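Local structure of putative aldo/keto reductase (Salmonella enterica subsp. enterica serovar Typhimurium, 4R9O) at residues S18-Y24 with G48-H54; Y24-M28 with Q62-F67; P165-T169 with Q201-I207. The protein probably works as an NADP-dependent oxidoreductase of the aldo/keto reductase family, built on a TIM barrel. All blocks are in the same frame, centred on the assembly; numbering follows the deposited sequence.

In the fold
Interaction 1 pairs two neighbouring parallel strands of the TIM barrel, 16-23 and 51-53, close to the centre of the chain. Interaction 2 continues from it: the two share Y24, their centres lie about 14 Å apart, and H54 of one packs on F67 of the other. Along the chain their segments alternate; what follows each strand goes on to interaction 2, as the turn at 24-28 and the start of helix 63-73, next to the probable active site around Y58. Interaction 3 comes later, its centre about 22 Å from that of interaction 1 and about 30 Å from that of interaction 2. It joins two outer helices, 165-173 and 198-205, and touches neither of the others.

Interaction 1. Residues S18-Y24 with G48-H54; sequences SRFVMGY and GVTTVDH
Main-chain pairing of M22 and G23 with V52 and D53 joins two parallel strands of the TIM barrel, 16-23 and 51-53, in a beta-alpha-beta crossover running through helix 34-46, with the short helix 27-30 before it. The evidence is an alternating set of bonds: M22 N to T51 O (3.0 Å), D53 N to M22 O (2.9 Å) and Y24 N to D53 O; the axes of 21-23 and 51-53 differ by 29°. M22 and V52 lie on one face, where M22 reaches F40 and H44 of helix 34-46, and H44 also holds Y24 OH. On the other face D53 OD2 forms a salt bridge with K86, and its side chain is about 4 Å (nearest atoms) from that of Y58, the probable proton donor, consistent with the family's Asp-Tyr-Lys active site. Past the strand ends, the rings of Y24 and H54 are nearly parallel (3°) but slid apart, centroids 5.2 Å from each other. At the other end, T51 OG1, which also bonds Q82, accepts S18 N at 3.0 Å. S18 OG, placed between its backbone N and carbonyl carbon (chi1 59°), is gripped three ways: it donates to F20 O at 2.6 Å and accepts from T50 N at 3.1 Å and T51 N at 3.2 Å.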
ATOM      1  N   SER C  18     -29.668  25.975   0.015  1.00 39.53           N
ATOM      2  CA  SER C  18     -28.784  26.944   0.649  1.00 37.57           C
ATOM      3  C   SER C  18     -27.360  26.376   0.548  1.00 34.22           C
ATOM      4  O   SER C  18     -27.172  25.168   0.617  1.00 31.88           O
ATOM      5  CB  SER C  18     -29.203  27.219   2.099  1.00 36.13           C
ATOM      6  OG  SER C  18     -29.199  26.035   2.876  1.00 35.68           O
ATOM      7  N   ARG C  19     -26.376  27.246   0.355  1.00 33.10           N
ATOM      8  CA  ARG C  19     -24.981  26.844   0.181  1.00 33.31           C
ATOM      9  C   ARG C  19     -24.437  26.067   1.381  1.00 33.82           C
ATOM     10  O   ARG C  19     -23.569  25.202   1.240  1.00 32.08           O
ATOM     11  CB  ARG C  19     -24.120  28.083  -0.073  1.00 36.68           C
ATOM     12  CG  ARG C  19     -22.721  27.792  -0.538  1.00 38.97           C
ATOM     13  CD  ARG C  19     -21.977  29.088  -0.755  1.00 41.60           C
ATOM     14  NE  ARG C  19     -20.690  28.848  -1.382  1.00 42.09           N
ATOM     15  CZ  ARG C  19     -19.807  29.798  -1.649  1.00 42.76           C
ATOM     16  NH1 ARG C  19     -20.083  31.059  -1.333  1.00 42.88           N
ATOM     17  NH2 ARG C  19     -18.651  29.481  -2.223  1.00 43.71           N
ATOM     18  N   PHE C  20     -24.935  26.396   2.567  1.00 32.29           N
ATOM     19  CA  PHE C  20     -24.625  25.620   3.761  1.00 33.38           C
ATOM     20  C   PHE C  20     -25.839  24.774   4.150  1.00 31.77           C
ATOM     21  O   PHE C  20     -26.975  25.224   4.065  1.00 31.65           O
ATOM     22  CB  PHE C  20     -24.206  26.532   4.918  1.00 35.82           C
ATOM     23  CG  PHE C  20     -22.774  26.989   4.846  1.00 35.03           C
ATOM     24  CD1 PHE C  20     -21.775  26.279   5.489  1.00 35.45           C
ATOM     25  CD2 PHE C  20     -22.431  28.137   4.152  1.00 38.82           C
ATOM     26  CE1 PHE C  20     -20.449  26.696   5.428  1.00 39.34           C
ATOM     27  CE2 PHE C  20     -21.111  28.569   4.095  1.00 39.96           C
ATOM     28  CZ  PHE C  20     -20.118  27.844   4.736  1.00 39.94           C
ATOM     29  N   VAL C  21     -25.581  23.541   4.572  1.00 31.50           N
ATOM     30  CA  VAL C  21     -26.636  22.581   4.890  1.00 29.44           C
ATOM     31  C   VAL C  21     -26.611  22.194   6.366  1.00 30.65           C
ATOM     32  O   VAL C  21     -25.556  21.849   6.904  1.00 30.18           O
ATOM     33  CB  VAL C  21     -26.487  21.313   4.015  1.00 29.15           C
ATOM     34  CG1 VAL C  21     -27.486  20.228   4.435  1.00 30.20           C
ATOM     35  CG2 VAL C  21     -26.657  21.671   2.542  1.00 28.75           C
ATOM     36  N   MET C  22     -27.758  22.264   7.040  1.00 32.80           N
ATOM     37  CA  MET C  22     -27.814  21.805   8.432  1.00 31.07           C
ATOM     38  C   MET C  22     -28.013  20.293   8.486  1.00 28.84           C
ATOM     39  O   MET C  22     -29.039  19.781   8.038  1.00 30.13           O
ATOM     40  CB  MET C  22     -28.932  22.510   9.207  1.00 32.08           C
ATOM     41  CG  MET C  22     -28.911  22.205  10.701  1.00 34.19           C
ATOM     42  SD  MET C  22     -27.422  22.842  11.508  1.00 38.09           S
ATOM     43  CE  MET C  22     -26.978  21.465  12.559  1.00 65.75           C
ATOM     44  N   GLY C  23     -27.031  19.582   9.035  1.00 28.41           N
ATOM     45  CA  GLY C  23     -27.095  18.127   9.152  1.00 24.59           C
ATOM     46  C   GLY C  23     -27.627  17.679  10.512  1.00 28.26           C
ATOM     47  O   GLY C  23     -27.239  18.212  11.551  1.00 30.31           O
ATOM     48  N   TYR C  24     -28.511  16.686  10.508  1.00 26.25           N
ATOM     49  CA  TYR C  24     -29.181  16.277  11.732  1.00 29.81           C
ATOM     50  C   TYR C  24     -28.828  14.859  12.197  1.00 30.59           C
ATOM     51  O   TYR C  24     -29.570  14.255  12.972  1.00 29.86           O
ATOM     52  CB  TYR C  24     -30.699  16.418  11.554  1.00 27.02           C
ATOM     53  CG  TYR C  24     -31.167  17.849  11.723  1.00 28.32           C
ATOM     54  CD1 TYR C  24     -31.381  18.380  12.995  1.00 28.82           C
ATOM     55  CD2 TYR C  24     -31.376  18.678  10.624  1.00 25.43           C
ATOM     56  CE1 TYR C  24     -31.793  19.692  13.167  1.00 31.39           C
ATOM     57  CE2 TYR C  24     -31.793  20.003  10.789  1.00 26.12           C
ATOM     58  CZ  TYR C  24     -32.002  20.501  12.061  1.00 30.04           C
ATOM     59  OH  TYR C  24     -32.426  21.804  12.245  1.00 29.50           O
ATOM     60  N   GLY C  48     -30.620  31.910   6.834  1.00 38.52           N
ATOM     61  CA  GLY C  48     -30.633  31.530   5.429  1.00 39.82           C
ATOM     62  C   GLY C  48     -30.329  30.065   5.161  1.00 40.61           C
ATOM     63  O   GLY C  48     -30.216  29.648   4.009  1.00 39.83           O
ATOM     64  N   VAL C  49     -30.194  29.277   6.222  1.00 39.43           N
ATOM     65  CA  VAL C  49     -29.961  27.844   6.070  1.00 36.56           C
ATOM     66  C   VAL C  49     -31.294  27.110   5.921  1.00 36.42           C
ATOM     67  O   VAL C  49     -31.982  26.851   6.909  1.00 40.58           O
ATOM     68  CB  VAL C  49     -29.182  27.265   7.265  1.00 33.36           C
ATOM     69  CG1 VAL C  49     -28.923  25.768   7.058  1.00 32.49           C
ATOM     70  CG2 VAL C  49     -27.880  28.029   7.470  1.00 33.11           C
ATOM     71  N   THR C  50     -31.660  26.787   4.683  1.00 33.27           N
ATOM     72  CA  THR C  50     -32.954  26.174   4.411  1.00 30.85           C
ATOM     73  C   THR C  50     -32.886  24.671   4.118  1.00 30.08           C
ATOM     74  O   THR C  50     -33.877  23.956   4.280  1.00 29.33           O
ATOM     75  CB  THR C  50     -33.646  26.875   3.226  1.00 32.10           C
ATOM     76  OG1 THR C  50     -32.841  26.735   2.050  1.00 33.33           O
ATOM     77  CG2 THR C  50     -33.860  28.365   3.536  1.00 31.93           C
ATOM     78  N   THR C  51     -31.730  24.191   3.672  1.00 28.36           N
ATOM     79  CA  THR C  51     -31.592  22.783   3.326  1.00 26.04           C
ATOM     80  C   THR C  51     -31.132  21.956   4.523  1.00 26.67           C
ATOM     81  O   THR C  51     -30.178  22.324   5.212  1.00 27.05           O
ATOM     82  CB  THR C  51     -30.591  22.571   2.172  1.00 25.87           C
ATOM     83  OG1 THR C  51     -30.860  23.497   1.112  1.00 29.85           O
ATOM     84  CG2 THR C  51     -30.715  21.147   1.646  1.00 25.21           C
ATOM     85  N   VAL C  52     -31.814  20.842   4.776  1.00 26.41           N
ATOM     86  CA  VAL C  52     -31.507  20.013   5.938  1.00 27.28           C
ATOM     87  C   VAL C  52     -31.273  18.561   5.516  1.00 29.80           C
ATOM     88  O   VAL C  52     -31.917  18.037   4.598  1.00 32.54           O
ATOM     89  CB  VAL C  52     -32.623  20.075   7.010  1.00 26.76           C
ATOM     90  CG1 VAL C  52     -32.813  21.522   7.523  1.00 25.43           C
ATOM     91  CG2 VAL C  52     -33.925  19.537   6.464  1.00 27.55           C
ATOM     92  N   ASP C  53     -30.336  17.916   6.190  1.00 28.78           N
ATOM     93  CA  ASP C  53     -29.881  16.605   5.765  1.00 30.85           C
ATOM     94  C   ASP C  53     -30.195  15.541   6.813  1.00 28.78           C
ATOM     95  O   ASP C  53     -29.793  15.658   7.972  1.00 28.55           O
ATOM     96  CB  ASP C  53     -28.378  16.651   5.464  1.00 30.42           C
ATOM     97  CG  ASP C  53     -27.847  15.321   4.973  1.00 32.40           C
ATOM     98  OD1 ASP C  53     -28.000  15.030   3.767  1.00 33.22           O
ATOM     99  OD2 ASP C  53     -27.293  14.570   5.802  1.00 32.01           O
ATOM    100  N   HIS C  54     -30.922  14.510   6.385  1.00 29.30           N
ATOM    101  CA  HIS C  54     -31.358  13.401   7.242  1.00 27.26           C
ATOM    102  C   HIS C  54     -30.979  12.045   6.645  1.00 27.30           C
ATOM    103  O   HIS C  54     -30.481  11.981   5.524  1.00 27.64           O
ATOM    104  CB  HIS C  54     -32.878  13.448   7.451  1.00 27.93           C
ATOM    105  CG  HIS C  54     -33.322  14.518   8.406  1.00 29.46           C
ATOM    106  ND1 HIS C  54     -33.378  14.316   9.765  1.00 31.19           N
ATOM    107  CD2 HIS C  54     -33.715  15.794   8.191  1.00 30.19           C
ATOM    108  CE1 HIS C  54     -33.790  15.431  10.355  1.00 33.28           C
ATOM    109  NE2 HIS C  54     -34.002  16.342   9.419  1.00 29.59           N
TER

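Interaction 2. Residues Y24-M28 with Q62-F67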
ATOM      1  N   TYR C  24     -28.511  16.686  10.508  1.00 26.25           N
ATOM      2  CA  TYR C  24     -29.181  16.277  11.732  1.00 29.81           C
ATOM      3  C   TYR C  24     -28.828  14.859  12.197  1.00 30.59           C
ATOM      4  O   TYR C  24     -29.570  14.255  12.972  1.00 29.86           O
ATOM      5  CB  TYR C  24     -30.699  16.418  11.554  1.00 27.02           C
ATOM      6  CG  TYR C  24     -31.167  17.849  11.723  1.00 28.32           C
ATOM      7  CD1 TYR C  24     -31.381  18.380  12.995  1.00 28.82           C
ATOM      8  CD2 TYR C  24     -31.376  18.678  10.624  1.00 25.43           C
ATOM      9  CE1 TYR C  24     -31.793  19.692  13.167  1.00 31.39           C
ATOM     10  CE2 TYR C  24     -31.793  20.003  10.789  1.00 26.12           C
ATOM     11  CZ  TYR C  24     -32.002  20.501  12.061  1.00 30.04           C
ATOM     12  OH  TYR C  24     -32.426  21.804  12.245  1.00 29.50           O
ATOM     13  N   TRP C  25     -27.676  14.345  11.770  1.00 28.45           N
ATOM     14  CA  TRP C  25     -27.309  12.987  12.152  1.00 29.14           C
ATOM     15  C   TRP C  25     -27.020  12.855  13.647  1.00 29.75           C
ATOM     16  O   TRP C  25     -27.156  11.765  14.195  1.00 29.82           O
ATOM     17  CB  TRP C  25     -26.115  12.493  11.315  1.00 31.27           C
ATOM     18  CG  TRP C  25     -24.738  12.858  11.801  1.00 35.55           C
ATOM     19  CD1 TRP C  25     -23.900  12.081  12.559  1.00 38.47           C
ATOM     20  CD2 TRP C  25     -24.028  14.072  11.538  1.00 36.96           C
ATOM     21  NE1 TRP C  25     -22.718  12.745  12.792  1.00 40.71           N
ATOM     22  CE2 TRP C  25     -22.769  13.967  12.174  1.00 41.69           C
ATOM     23  CE3 TRP C  25     -24.329  15.236  10.827  1.00 38.69           C
ATOM     24  CZ2 TRP C  25     -21.817  14.988  12.123  1.00 46.00           C
ATOM     25  CZ3 TRP C  25     -23.378  16.247  10.772  1.00 43.10           C
ATOM     26  CH2 TRP C  25     -22.135  16.115  11.417  1.00 45.17           C
ATOM     27  N   ARG C  26     -26.668  13.961  14.306  1.00 31.10           N
ATOM     28  CA  ARG C  26     -26.355  13.970  15.744  1.00 33.35           C
ATOM     29  C   ARG C  26     -27.517  14.457  16.612  1.00 33.68           C
ATOM     30  O   ARG C  26     -27.337  14.687  17.807  1.00 34.54           O
ATOM     31  CB  ARG C  26     -25.138  14.864  16.027  1.00 38.04           C
ATOM     32  CG  ARG C  26     -23.845  14.406  15.379  1.00 43.45           C
ATOM     33  CD  ARG C  26     -23.006  13.565  16.333  1.00 50.43           C
ATOM     34  NE  ARG C  26     -22.347  14.385  17.350  1.00 56.50           N
ATOM     35  CZ  ARG C  26     -22.146  14.008  18.609  1.00 59.59           C
ATOM     36  NH1 ARG C  26     -21.537  14.825  19.459  1.00 62.93           N
ATOM     37  NH2 ARG C  26     -22.548  12.817  19.021  1.00 59.90           N
ATOM     38  N   LEU C  27     -28.690  14.631  16.009  1.00 32.71           N
ATOM     39  CA  LEU C  27     -29.836  15.234  16.688  1.00 30.79           C
ATOM     40  C   LEU C  27     -30.147  14.626  18.053  1.00 33.07           C
ATOM     41  O   LEU C  27     -30.376  15.360  19.012  1.00 35.15           O
ATOM     42  CB  LEU C  27     -31.080  15.147  15.802  1.00 29.98           C
ATOM     43  CG  LEU C  27     -32.383  15.720  16.386  1.00 33.13           C
ATOM     44  CD1 LEU C  27     -32.182  17.108  16.999  1.00 31.87           C
ATOM     45  CD2 LEU C  27     -33.445  15.779  15.303  1.00 35.11           C
ATOM     46  N   MET C  28     -30.159  13.299  18.152  1.00 31.51           N
ATOM     47  CA  MET C  28     -30.496  12.646  19.418  1.00 36.13           C
ATOM     48  C   MET C  28     -29.510  13.004  20.545  1.00 38.64           C
ATOM     49  O   MET C  28     -29.893  13.061  21.716  1.00 39.11           O
ATOM     50  CB  MET C  28     -30.555  11.118  19.243  1.00 36.32           C
ATOM     51  CG  MET C  28     -31.512  10.639  18.151  1.00 35.15           C
ATOM     52  SD  MET C  28     -33.168  11.380  18.256  1.00 41.64           S
ATOM     53  CE  MET C  28     -33.731  10.737  19.829  1.00 33.75           C
ATOM     54  N   GLN C  62     -34.071   7.082  14.677  1.00 30.64           N
ATOM     55  CA  GLN C  62     -34.885   7.955  15.526  1.00 33.93           C
ATOM     56  C   GLN C  62     -34.891   9.424  15.123  1.00 33.16           C
ATOM     57  O   GLN C  62     -35.824  10.155  15.483  1.00 34.58           O
ATOM     58  CB  GLN C  62     -34.417   7.875  16.979  1.00 34.92           C
ATOM     59  CG  GLN C  62     -34.679   6.569  17.676  1.00 39.27           C
ATOM     60  CD  GLN C  62     -34.114   6.583  19.082  1.00 45.44           C
ATOM     61  OE1 GLN C  62     -32.912   6.397  19.280  1.00 50.46           O
ATOM     62  NE2 GLN C  62     -34.970   6.836  20.064  1.00 45.13           N
ATOM     63  N   CYS C  63     -33.855   9.872  14.413  1.00 29.25           N
ATOM     64  CA  CYS C  63     -33.695  11.306  14.154  1.00 28.94           C
ATOM     65  C   CYS C  63     -34.780  11.862  13.247  1.00 30.77           C
ATOM     66  O   CYS C  63     -35.243  12.979  13.467  1.00 33.17           O
ATOM     67  CB  CYS C  63     -32.323  11.612  13.543  1.00 26.65           C
ATOM     68  SG  CYS C  63     -30.955  11.544  14.724  1.00 32.65           S
ATOM     69  N   GLU C  64     -35.175  11.103  12.226  1.00 28.81           N
ATOM     70  CA  GLU C  64     -36.233  11.569  11.325  1.00 31.48           C
ATOM     71  C   GLU C  64     -37.511  11.876  12.103  1.00 32.18           C
ATOM     72  O   GLU C  64     -38.098  12.943  11.947  1.00 30.85           O
ATOM     73  CB  GLU C  64     -36.530  10.537  10.228  1.00 31.97           C
ATOM     74  CG  GLU C  64     -35.626  10.648   9.001  1.00 29.81           C
ATOM     75  CD  GLU C  64     -35.931   9.583   7.951  1.00 34.53           C
ATOM     76  OE1 GLU C  64     -36.552   8.548   8.295  1.00 33.70           O
ATOM     77  OE2 GLU C  64     -35.541   9.780   6.777  1.00 37.04           O
ATOM     78  N   ALA C  65     -37.917  10.943  12.957  1.00 33.12           N
ATOM     79  CA  ALA C  65     -39.155  11.084  13.711  1.00 34.22           C
ATOM     80  C   ALA C  65     -39.084  12.236  14.703  1.00 33.12           C
ATOM     81  O   ALA C  65     -40.086  12.899  14.962  1.00 33.63           O
ATOM     82  CB  ALA C  65     -39.485   9.783  14.440  1.00 36.87           C
ATOM     83  N   ALA C  66     -37.912  12.448  15.289  1.00 34.00           N
ATOM     84  CA  ALA C  66     -37.731  13.566  16.215  1.00 37.03           C
ATOM     85  C   ALA C  66     -37.900  14.888  15.465  1.00 36.39           C
ATOM     86  O   ALA C  66     -38.473  15.851  15.986  1.00 37.14           O
ATOM     87  CB  ALA C  66     -36.374  13.501  16.885  1.00 31.30           C
ATOM     88  N   PHE C  67     -37.427  14.918  14.227  1.00 33.02           N
ATOM     89  CA  PHE C  67     -37.563  16.104  13.398  1.00 32.97           C
ATOM     90  C   PHE C  67     -39.022  16.358  13.029  1.00 31.84           C
ATOM     91  O   PHE C  67     -39.490  17.495  13.068  1.00 33.46           O
ATOM     92  CB  PHE C  67     -36.721  15.975  12.128  1.00 31.74           C
ATOM     93  CG  PHE C  67     -36.451  17.285  11.453  1.00 29.19           C
ATOM     94  CD1 PHE C  67     -35.368  18.064  11.838  1.00 27.61           C
ATOM     95  CD2 PHE C  67     -37.286  17.748  10.446  1.00 28.30           C
ATOM     96  CE1 PHE C  67     -35.116  19.283  11.220  1.00 32.26           C
ATOM     97  CE2 PHE C  67     -37.039  18.972   9.827  1.00 32.86           C
ATOM     98  CZ  PHE C  67     -35.949  19.734  10.211  1.00 30.74           C
TER
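The Y24 side chain leaves on the side away from its carbonyl carbon, whereas F67 extends opposite its own backbone N (chi1 -161°), and these two torsions bring the edge of F67 to one face of Y24. The pair is T-shaped: the planes meet at 68° and the centroids are 4.8 Å apart. The touching atom is F67 CE1, set toward the rim of that face and 3.4 Å from Y24 CE2. The M28 chain bends at chi2 and chi3, which brings its sulfur over Q62 CB, M28 crossing Q62 at about a right angle: M28 SD lies 3.9 Å from Q62 CB and 4.1 Å from A66 CB. Between these two contacts, C63 SG packs against M28 CG at 3.6 Å and L27 CB at 3.8 Å, while L27 CD2 meets A66 CB at 4.0 Å. Y24 to L27 form a type I beta turn, closed by L27 N bonding Y24 O, and Q62 occupies the N-cap position. The contact thus joins the loop leaving strand 16-23 to the first turn of helix 63-73; the W25 side chain is about 4 Å (nearest atoms) from that of Y58, the probable proton donor, and packs on E224 of a second subunit. L37, F40 and I41 of helix 34-46 also pack on Y24, and H54, just after strand 51-53, meets F67 edge-to-face.

Interaction 3. Residues P165-T169 with Q201-I207; sequences PAQFT and QLQQLRI
Q201 and F168 bury the most surface here, with P165 next; the amide of Q201 bonds P165 and packs on F168. The Q201 chain is extended beyond CG, with CG anti to the backbone N, which carries the amide across to the first turn of helix 165-173. There Q201 NE2 donates to P165 O at 3.1 Å, with an N-H...O angle of 157°. The donor comes from the flank of the carbonyl, the C=O...N angle being 110°, and the same oxygen already accepts T169 N and T169 OG1, each at 3.0 Å; three donors therefore grip it. On the other branch of the amide, Q201 OE1 rests 3.4 Å from P165 CA and 3.6 Å from F168 CB. The two helices, 165-173 and 198-205, follow the adjacent parallel strands 155-161 and 182-185 and stand next to each other on the outside of the TIM barrel. The axes of segments 165-169 and 201-205 lie 12.0 Å apart at closest and are inclined at 41°, so long side chains must span the gap. F168 does so with its ring, which meets L205 CD1 through F168 CE2 at 3.7 Å and I207 CD1 through F168 CZ at 3.8 Å. I207 follows a Schellman motif in which R206 takes positive phi. F168 and L202 also both touch N182 of strand 182-185, while R206 forms a salt bridge with D140 of a third subunit.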
ATOM      1  N   PRO C 165     -16.926   7.478  -9.295  1.00 30.05           N
ATOM      2  CA  PRO C 165     -17.487   7.915 -10.579  1.00 28.29           C
ATOM      3  C   PRO C 165     -18.104   6.790 -11.424  1.00 25.18           C
ATOM      4  O   PRO C 165     -19.046   7.074 -12.157  1.00 26.34           O
ATOM      5  CB  PRO C 165     -16.275   8.531 -11.295  1.00 29.82           C
ATOM      6  CG  PRO C 165     -15.394   9.004 -10.193  1.00 29.79           C
ATOM      7  CD  PRO C 165     -15.550   7.975  -9.096  1.00 29.25           C
ATOM      8  N   ALA C 166     -17.581   5.567 -11.366  1.00 27.75           N
ATOM      9  CA  ALA C 166     -18.167   4.469 -12.142  1.00 27.38           C
ATOM     10  C   ALA C 166     -19.525   4.039 -11.551  1.00 25.89           C
ATOM     11  O   ALA C 166     -20.467   3.721 -12.281  1.00 24.16           O
ATOM     12  CB  ALA C 166     -17.203   3.272 -12.210  1.00 28.98           C
ATOM     13  N   GLN C 167     -19.637   4.038 -10.231  1.00 20.38           N
ATOM     14  CA  GLN C 167     -20.940   3.756  -9.611  1.00 21.89           C
ATOM     15  C   GLN C 167     -21.970   4.843  -9.948  1.00 24.20           C
ATOM     16  O   GLN C 167     -23.152   4.551 -10.185  1.00 23.68           O
ATOM     17  CB  GLN C 167     -20.783   3.612  -8.094  1.00 21.85           C
ATOM     18  CG  GLN C 167     -20.076   2.298  -7.707  1.00 25.88           C
ATOM     19  CD  GLN C 167     -19.364   2.399  -6.380  1.00 26.94           C
ATOM     20  OE1 GLN C 167     -18.808   1.419  -5.876  1.00 30.00           O
ATOM     21  NE2 GLN C 167     -19.372   3.597  -5.802  1.00 22.71           N
ATOM     22  N   PHE C 168     -21.503   6.093  -9.968  1.00 24.76           N
ATOM     23  CA  PHE C 168     -22.343   7.230 -10.308  1.00 24.75           C
ATOM     24  C   PHE C 168     -22.847   7.095 -11.753  1.00 24.64           C
ATOM     25  O   PHE C 168     -24.037   7.257 -12.027  1.00 26.67           O
ATOM     26  CB  PHE C 168     -21.564   8.537 -10.106  1.00 23.46           C
ATOM     27  CG  PHE C 168     -22.389   9.781 -10.299  1.00 25.81           C
ATOM     28  CD1 PHE C 168     -22.949  10.431  -9.214  1.00 25.40           C
ATOM     29  CD2 PHE C 168     -22.599  10.297 -11.564  1.00 29.83           C
ATOM     30  CE1 PHE C 168     -23.711  11.583  -9.385  1.00 28.03           C
ATOM     31  CE2 PHE C 168     -23.363  11.439 -11.748  1.00 32.11           C
ATOM     32  CZ  PHE C 168     -23.921  12.083 -10.655  1.00 26.78           C
ATOM     33  N   THR C 169     -21.942   6.779 -12.674  1.00 24.02           N
ATOM     34  CA  THR C 169     -22.317   6.678 -14.071  1.00 24.46           C
ATOM     35  C   THR C 169     -23.266   5.509 -14.329  1.00 24.21           C
ATOM     36  O   THR C 169     -24.196   5.607 -15.128  1.00 25.97           O
ATOM     37  CB  THR C 169     -21.069   6.538 -14.936  1.00 30.40           C
ATOM     38  OG1 THR C 169     -20.309   7.744 -14.804  1.00 34.29           O
ATOM     39  CG2 THR C 169     -21.443   6.326 -16.390  1.00 28.71           C
ATOM     40  N   GLN C 201     -15.259  14.566 -11.818  1.00 27.95           N
ATOM     41  CA  GLN C 201     -16.507  14.187 -12.463  1.00 27.85           C
ATOM     42  C   GLN C 201     -17.640  15.157 -12.111  1.00 27.20           C
ATOM     43  O   GLN C 201     -18.432  15.536 -12.972  1.00 26.70           O
ATOM     44  CB  GLN C 201     -16.916  12.760 -12.068  1.00 24.40           C
ATOM     45  CG  GLN C 201     -18.273  12.360 -12.617  1.00 28.25           C
ATOM     46  CD  GLN C 201     -18.763  11.055 -12.049  1.00 29.86           C
ATOM     47  OE1 GLN C 201     -18.941  10.929 -10.839  1.00 33.63           O
ATOM     48  NE2 GLN C 201     -18.939  10.055 -12.911  1.00 28.11           N
ATOM     49  N   LEU C 202     -17.723  15.545 -10.844  1.00 25.11           N
ATOM     50  CA  LEU C 202     -18.805  16.427 -10.402  1.00 26.09           C
ATOM     51  C   LEU C 202     -18.665  17.811 -11.034  1.00 25.64           C
ATOM     52  O   LEU C 202     -19.642  18.363 -11.539  1.00 25.30           O
ATOM     53  CB  LEU C 202     -18.842  16.534  -8.870  1.00 24.31           C
ATOM     54  CG  LEU C 202     -19.183  15.204  -8.185  1.00 29.46           C
ATOM     55  CD1 LEU C 202     -19.115  15.340  -6.668  1.00 30.78           C
ATOM     56  CD2 LEU C 202     -20.575  14.706  -8.621  1.00 28.88           C
ATOM     57  N   GLN C 203     -17.457  18.365 -11.017  1.00 27.03           N
ATOM     58  CA  GLN C 203     -17.219  19.629 -11.703  1.00 27.04           C
ATOM     59  C   GLN C 203     -17.563  19.511 -13.190  1.00 25.69           C
ATOM     60  O   GLN C 203     -18.174  20.404 -13.759  1.00 26.44           O
ATOM     61  CB  GLN C 203     -15.767  20.102 -11.548  1.00 28.72           C
ATOM     62  CG  GLN C 203     -15.543  21.439 -12.234  1.00 28.69           C
ATOM     63  CD  GLN C 203     -14.095  21.909 -12.277  1.00 29.57           C
ATOM     64  OE1 GLN C 203     -13.251  21.505 -11.472  1.00 30.21           O
ATOM     65  NE2 GLN C 203     -13.814  22.790 -13.218  1.00 28.36           N
ATOM     66  N   GLN C 204     -17.198  18.397 -13.814  1.00 24.75           N
ATOM     67  CA  GLN C 204     -17.424  18.241 -15.247  1.00 24.84           C
ATOM     68  C   GLN C 204     -18.918  18.263 -15.559  1.00 26.39           C
ATOM     69  O   GLN C 204     -19.356  18.908 -16.506  1.00 27.40           O
ATOM     70  CB  GLN C 204     -16.801  16.935 -15.763  1.00 24.61           C
ATOM     71  CG  GLN C 204     -17.009  16.712 -17.253  1.00 26.71           C
ATOM     72  CD  GLN C 204     -16.379  15.421 -17.745  1.00 30.50           C
ATOM     73  OE1 GLN C 204     -15.361  14.976 -17.221  1.00 31.43           O
ATOM     74  NE2 GLN C 204     -16.989  14.811 -18.751  1.00 32.79           N
ATOM     75  N   LEU C 205     -19.688  17.558 -14.743  1.00 28.01           N
ATOM     76  CA  LEU C 205     -21.131  17.463 -14.928  1.00 28.34           C
ATOM     77  C   LEU C 205     -21.890  18.666 -14.372  1.00 27.31           C
ATOM     78  O   LEU C 205     -23.104  18.733 -14.507  1.00 31.12           O
ATOM     79  CB  LEU C 205     -21.658  16.178 -14.277  1.00 26.64           C
ATOM     80  CG  LEU C 205     -21.141  14.873 -14.870  1.00 26.86           C
ATOM     81  CD1 LEU C 205     -21.803  13.688 -14.185  1.00 26.05           C
ATOM     82  CD2 LEU C 205     -21.417  14.843 -16.347  1.00 29.04           C
ATOM     83  N   ARG C 206     -21.168  19.602 -13.760  1.00 26.66           N
ATOM     84  CA  ARG C 206     -21.751  20.784 -13.108  1.00 29.52           C
ATOM     85  C   ARG C 206     -22.735  20.402 -12.004  1.00 29.87           C
ATOM     86  O   ARG C 206     -23.772  21.040 -11.824  1.00 28.49           O
ATOM     87  CB  ARG C 206     -22.429  21.693 -14.130  1.00 32.90           C
ATOM     88  CG  ARG C 206     -21.480  22.105 -15.270  1.00 32.70           C
ATOM     89  CD  ARG C 206     -22.023  23.236 -16.126  1.00 31.90           C
ATOM     90  NE  ARG C 206     -21.089  23.553 -17.207  1.00 32.85           N
ATOM     91  CZ  ARG C 206     -20.033  24.353 -17.083  1.00 36.71           C
ATOM     92  NH1 ARG C 206     -19.773  24.953 -15.923  1.00 36.42           N
ATOM     93  NH2 ARG C 206     -19.241  24.571 -18.123  1.00 36.04           N
ATOM     94  N   ILE C 207     -22.384  19.348 -11.274  1.00 27.89           N
ATOM     95  CA  ILE C 207     -23.142  18.873 -10.124  1.00 26.23           C
ATOM     96  C   ILE C 207     -22.350  19.186  -8.871  1.00 29.58           C
ATOM     97  O   ILE C 207     -21.178  18.822  -8.758  1.00 29.54           O
ATOM     98  CB  ILE C 207     -23.421  17.359 -10.219  1.00 27.51           C
ATOM     99  CG1 ILE C 207     -24.379  17.083 -11.385  1.00 30.95           C
ATOM    100  CG2 ILE C 207     -23.963  16.801  -8.894  1.00 25.95           C
ATOM    101  CD1 ILE C 207     -24.441  15.655 -11.828  1.00 30.47           C
TER